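Local coordinates for periplasmic binding protein/LacI transcriptional regulator (Alkaliphilus metalliredigens, PDB 3CTP) that probably acts as a LacI-family transcriptional regulator that binds DNA, and holds the sugar beta-D-xylulofuranose in the cleft of its periplasmic-binding-protein-like region, at residues 276-285 with 313-323. Numbering follows the deposited sequence.
With XLF (beta-D-xylulofuranose), chain C.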
loop_
_atom_site.group_PDB
_atom_site.type_symbol
_atom_site.label_atom_id
_atom_site.label_comp_id
_atom_site.label_asym_id
_atom_site.label_seq_id
_atom_site.Cartn_x
_atom_site.Cartn_y
_atom_site.Cartn_z
ATOM N N TYR A 276 10.583 0.072 -13.017
ATOM C CA TYR A 276 11.503 0.379 -14.133
ATOM C C TYR A 276 11.266 -0.507 -15.351
ATOM O O TYR A 276 11.105 -1.724 -15.221
ATOM C CB TYR A 276 12.943 0.195 -13.640
ATOM C CG TYR A 276 14.005 0.349 -14.701
ATOM C CD1 TYR A 276 14.803 1.481 -14.746
ATOM C CD2 TYR A 276 14.214 -0.643 -15.646
ATOM C CE1 TYR A 276 15.784 1.634 -15.717
ATOM C CE2 TYR A 276 15.194 -0.504 -16.621
ATOM C CZ TYR A 276 15.975 0.639 -16.647
ATOM O OH TYR A 276 16.950 0.781 -17.609
ATOM N N PRO A 277 11.206 0.094 -16.545
ATOM C CA PRO A 277 11.280 1.537 -16.731
ATOM C C PRO A 277 10.076 2.200 -16.072
ATOM O O PRO A 277 9.052 1.546 -15.870
ATOM C CB PRO A 277 11.233 1.708 -18.256
ATOM C CG PRO A 277 10.647 0.462 -18.781
ATOM C CD PRO A 277 10.950 -0.627 -17.804
ATOM N N SER A 278 10.208 3.481 -15.735
ATOM C CA SER A 278 9.125 4.199 -15.077
ATOM C C SER A 278 7.928 4.357 -16.014
ATOM O O SER A 278 8.082 4.462 -17.223
ATOM C CB SER A 278 9.593 5.552 -14.583
ATOM O OG SER A 278 10.161 6.269 -15.687
ATOM N N LEU A 279 6.738 4.392 -15.417
ATOM C CA LEU A 279 5.487 4.181 -16.136
ATOM C C LEU A 279 4.842 5.476 -16.629
ATOM O O LEU A 279 4.503 6.353 -15.836
ATOM C CB LEU A 279 4.502 3.486 -15.176
ATOM C CG LEU A 279 3.101 3.180 -15.689
ATOM C CD1 LEU A 279 3.133 2.207 -16.841
ATOM C CD2 LEU A 279 2.321 2.568 -14.540
ATOM N N THR A 280 4.631 5.588 -17.936
ATOM C CA THR A 280 3.793 6.660 -18.463
ATOM C C THR A 280 2.374 6.451 -17.955
ATOM O O THR A 280 1.882 5.310 -17.896
ATOM C CB THR A 280 3.802 6.618 -19.982
ATOM O OG1 THR A 280 5.134 6.900 -20.426
ATOM C CG2 THR A 280 2.813 7.631 -20.567
ATOM N N THR A 281 1.715 7.531 -17.570
ATOM C CA THR A 281 0.433 7.362 -16.880
ATOM C C THR A 281 -0.398 8.627 -17.006
ATOM O O THR A 281 0.035 9.613 -17.594
ATOM C CB THR A 281 0.666 6.980 -15.392
ATOM O OG1 THR A 281 -0.584 6.639 -14.763
ATOM C CG2 THR A 281 1.320 8.149 -14.650
ATOM N N ILE A 282 -1.620 8.567 -16.503
ATOM C CA ILE A 282 -2.499 9.718 -16.444
ATOM C C ILE A 282 -2.624 10.089 -14.974
ATOM O O ILE A 282 -2.995 9.275 -14.121
ATOM C CB ILE A 282 -3.914 9.385 -16.960
ATOM C CG1 ILE A 282 -3.859 8.797 -18.384
ATOM C CG2 ILE A 282 -4.802 10.644 -16.913
ATOM C CD1 ILE A 282 -3.283 9.772 -19.446
ATOM N N ASN A 283 -2.293 11.333 -14.665
ATOM C CA ASN A 283 -2.353 11.824 -13.302
ATOM C C ASN A 283 -3.759 12.034 -12.777
ATOM O O ASN A 283 -4.522 12.794 -13.370
ATOM C CB ASN A 283 -1.638 13.190 -13.244
ATOM C CG ASN A 283 -1.490 13.715 -11.835
ATOM O OD1 ASN A 283 -0.678 13.194 -11.056
ATOM N ND2 ASN A 283 -2.255 14.770 -11.495
ATOM N N GLN A 284 -4.091 11.401 -11.639
ATOM C CA GLN A 284 -5.226 11.870 -10.829
ATOM C C GLN A 284 -4.736 12.840 -9.778
ATOM O O GLN A 284 -3.741 12.550 -9.083
ATOM C CB GLN A 284 -5.901 10.700 -10.097
ATOM C CG GLN A 284 -6.589 9.713 -11.001
ATOM C CD GLN A 284 -7.623 8.909 -10.238
ATOM O OE1 GLN A 284 -8.633 9.457 -9.817
ATOM N NE2 GLN A 284 -7.403 7.590 -10.098
ATOM N N PRO A 285 -5.391 14.008 -9.663
ATOM C CA PRO A 285 -4.840 15.050 -8.792
ATOM C C PRO A 285 -5.246 14.820 -7.349
ATOM O O PRO A 285 -6.256 15.362 -6.868
ATOM C CB PRO A 285 -5.468 16.340 -9.334
ATOM C CG PRO A 285 -6.793 15.885 -9.939
ATOM C CD PRO A 285 -6.510 14.487 -10.502
ATOM N N MET A 313 -12.404 16.443 -11.340
ATOM C CA MET A 313 -11.092 17.104 -11.368
ATOM C C MET A 313 -10.274 16.749 -12.616
ATOM O O MET A 313 -10.251 15.613 -13.075
ATOM C CB MET A 313 -10.219 16.731 -10.130
ATOM C CG MET A 313 -10.733 17.057 -8.727
ATOM S SD MET A 313 -11.097 18.814 -8.399
ATOM C CE MET A 313 -12.775 18.416 -8.496
ATOM N N GLU A 314 -9.556 17.739 -13.136
ATOM C CA GLU A 314 -8.798 17.590 -14.364
ATOM C C GLU A 314 -7.636 16.612 -14.197
ATOM O O GLU A 314 -6.934 16.622 -13.173
ATOM C CB GLU A 314 -8.236 18.982 -14.730
ATOM C CG GLU A 314 -7.386 19.044 -15.984
ATOM C CD GLU A 314 -6.919 20.463 -16.305
ATOM O OE1 GLU A 314 -7.271 21.394 -15.556
ATOM O OE2 GLU A 314 -6.181 20.638 -17.296
ATOM N N VAL A 315 -7.410 15.819 -15.248
ATOM C CA VAL A 315 -6.266 14.895 -15.326
ATOM C C VAL A 315 -5.266 15.371 -16.372
ATOM O O VAL A 315 -5.580 16.230 -17.207
ATOM C CB VAL A 315 -6.721 13.446 -15.659
ATOM C CG1 VAL A 315 -7.648 12.954 -14.541
ATOM C CG2 VAL A 315 -7.429 13.405 -16.989
ATOM N N LYS A 316 -4.063 14.823 -16.321
ATOM C CA LYS A 316 -3.062 15.173 -17.320
ATOM C C LYS A 316 -2.113 14.018 -17.563
ATOM O O LYS A 316 -1.880 13.187 -16.680
ATOM C CB LYS A 316 -2.267 16.377 -16.853
ATOM C CG LYS A 316 -1.437 16.086 -15.657
ATOM C CD LYS A 316 -0.753 17.334 -15.097
ATOM C CE LYS A 316 0.061 16.934 -13.864
ATOM N NZ LYS A 316 0.067 17.998 -12.809
ATOM N N LEU A 317 -1.556 13.982 -18.768
ATOM C CA LEU A 317 -0.611 12.937 -19.146
ATOM C C LEU A 317 0.739 13.155 -18.475
ATOM O O LEU A 317 1.259 14.289 -18.465
ATOM C CB LEU A 317 -0.431 12.991 -20.664
ATOM C CG LEU A 317 0.672 12.108 -21.219
ATOM C CD1 LEU A 317 0.196 10.670 -21.118
ATOM C CD2 LEU A 317 0.904 12.491 -22.677
ATOM N N ILE A 318 1.301 12.082 -17.910
ATOM C CA ILE A 318 2.657 12.124 -17.342
ATOM C C ILE A 318 3.515 11.180 -18.185
ATOM O O ILE A 318 3.355 9.952 -18.118
ATOM C CB ILE A 318 2.680 11.637 -15.877
ATOM C CG1 ILE A 318 1.668 12.403 -15.026
ATOM C CG2 ILE A 318 4.120 11.704 -15.301
ATOM C CD1 ILE A 318 1.946 13.868 -14.897
ATOM N N GLU A 319 4.379 11.731 -19.034
ATOM C CA GLU A 319 5.164 10.890 -19.940
ATOM C C GLU A 319 6.420 10.418 -19.236
ATOM O O GLU A 319 7.174 11.240 -18.726
ATOM C CB GLU A 319 5.584 11.688 -21.196
ATOM C CG GLU A 319 4.477 11.956 -22.178
ATOM C CD GLU A 319 5.027 12.505 -23.501
ATOM O OE1 GLU A 319 5.783 11.777 -24.205
ATOM O OE2 GLU A 319 4.698 13.664 -23.823
ATOM N N ARG A 320 6.630 9.101 -19.196
ATOM C CA ARG A 320 7.829 8.535 -18.615
ATOM C C ARG A 320 8.472 7.564 -19.604
ATOM O O ARG A 320 8.530 7.867 -20.797
ATOM C CB ARG A 320 7.529 7.873 -17.281
ATOM C CG ARG A 320 6.910 8.828 -16.264
ATOM C CD ARG A 320 7.016 8.233 -14.882
ATOM N NE ARG A 320 6.541 9.126 -13.828
ATOM C CZ ARG A 320 5.462 8.884 -13.085
ATOM N NH1 ARG A 320 4.705 7.800 -13.307
ATOM N NH2 ARG A 320 5.145 9.727 -12.115
ATOM N N GLU A 321 8.994 6.439 -19.121
ATOM C CA GLU A 321 9.889 5.629 -19.954
ATOM C C GLU A 321 9.227 4.456 -20.669
ATOM O O GLU A 321 9.853 3.825 -21.534
ATOM C CB GLU A 321 11.072 5.108 -19.116
ATOM C CG GLU A 321 12.037 6.186 -18.601
ATOM C CD GLU A 321 12.998 5.657 -17.527
ATOM O OE1 GLU A 321 12.656 4.687 -16.812
ATOM O OE2 GLU A 321 14.106 6.218 -17.388
ATOM N N THR A 322 7.965 4.148 -20.333
ATOM C CA THR A 322 7.303 3.023 -21.002
ATOM C C THR A 322 6.600 3.384 -22.318
ATOM O O THR A 322 5.966 2.523 -22.949
ATOM C CB THR A 322 6.286 2.345 -20.071
ATOM O OG1 THR A 322 5.349 3.328 -19.656
ATOM C CG2 THR A 322 6.996 1.791 -18.827
ATOM N N THR A 323 6.688 4.652 -22.726
ATOM C CA THR A 323 6.300 5.027 -24.091
ATOM C C THR A 323 7.485 5.762 -24.693
ATOM O O THR A 323 8.316 6.315 -23.966
ATOM C CB THR A 323 5.041 5.914 -24.126
ATOM O OG1 THR A 323 5.224 7.046 -23.257
ATOM C CG2 THR A 323 3.852 5.118 -23.641
HETATM O O4 XLF C . -11.563 2.905 -9.664
HETATM C C4 XLF C . -10.352 3.328 -10.295
HETATM C C5 XLF C . -9.556 2.078 -10.641
HETATM O O5 XLF C . -8.451 2.049 -9.731
HETATM C C3 XLF C . -9.468 4.083 -9.316
HETATM O O3 XLF C . -9.427 5.486 -9.610
HETATM C C2 XLF C . -8.135 3.427 -9.547
HETATM O O2 XLF C . -7.514 3.932 -10.747
HETATM C C1 XLF C . -7.201 3.560 -8.361
HETATM O O1 XLF C . -6.006 2.805 -8.613
HETATM O O HOH W 1 -4.092 16.464 -13.087
#
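T281 and I318 form an antiparallel hydrogen-bonded pair, I318 N to T281 O at 2.8 Å and 171°, with T281 N returning a bond to I318 O, while strands 281-283 and 316-318 run at 136°. Toward the C-terminal end of 313-323 threonine side chains join in, although S278 O still takes E321 N: T280 OG1 accepts R320 N (2.9 Å) and donates to T323 OG1, which H166 also holds, and T322 OG1 accepts T280 N and is also hydrogen-bonded to I263 O. R320 runs from S278 toward T281, extended from CG to NE, and its NH1 meets L279 O in the carbonyl plane at 2.9 Å; I318 CG2 lies over one face of the guanidinium, toward its rim, and NH2 bonds N268. A methionine in place of R320 would probably leave L279 O without this donor and N268 without its cationic partner. Such paired segments, the last strands of the mixed sheet, are consistent with the hinge crossovers of periplasmic-binding-protein-like folds, here running beside the sugar: Q284 NE2 donates to O3 of xylulofuranose (3.0 Å) and also bonds D267. On the I282 and L317 side, chi1 of -55° sets I282 CG1 beside the backbone N and turns CG2 onto V315 CB at 3.6 Å. At the far end E321 OE1 takes S278 N on its anti side (2.9 Å), and the P277 and E321 CB atoms touch at 3.5 Å.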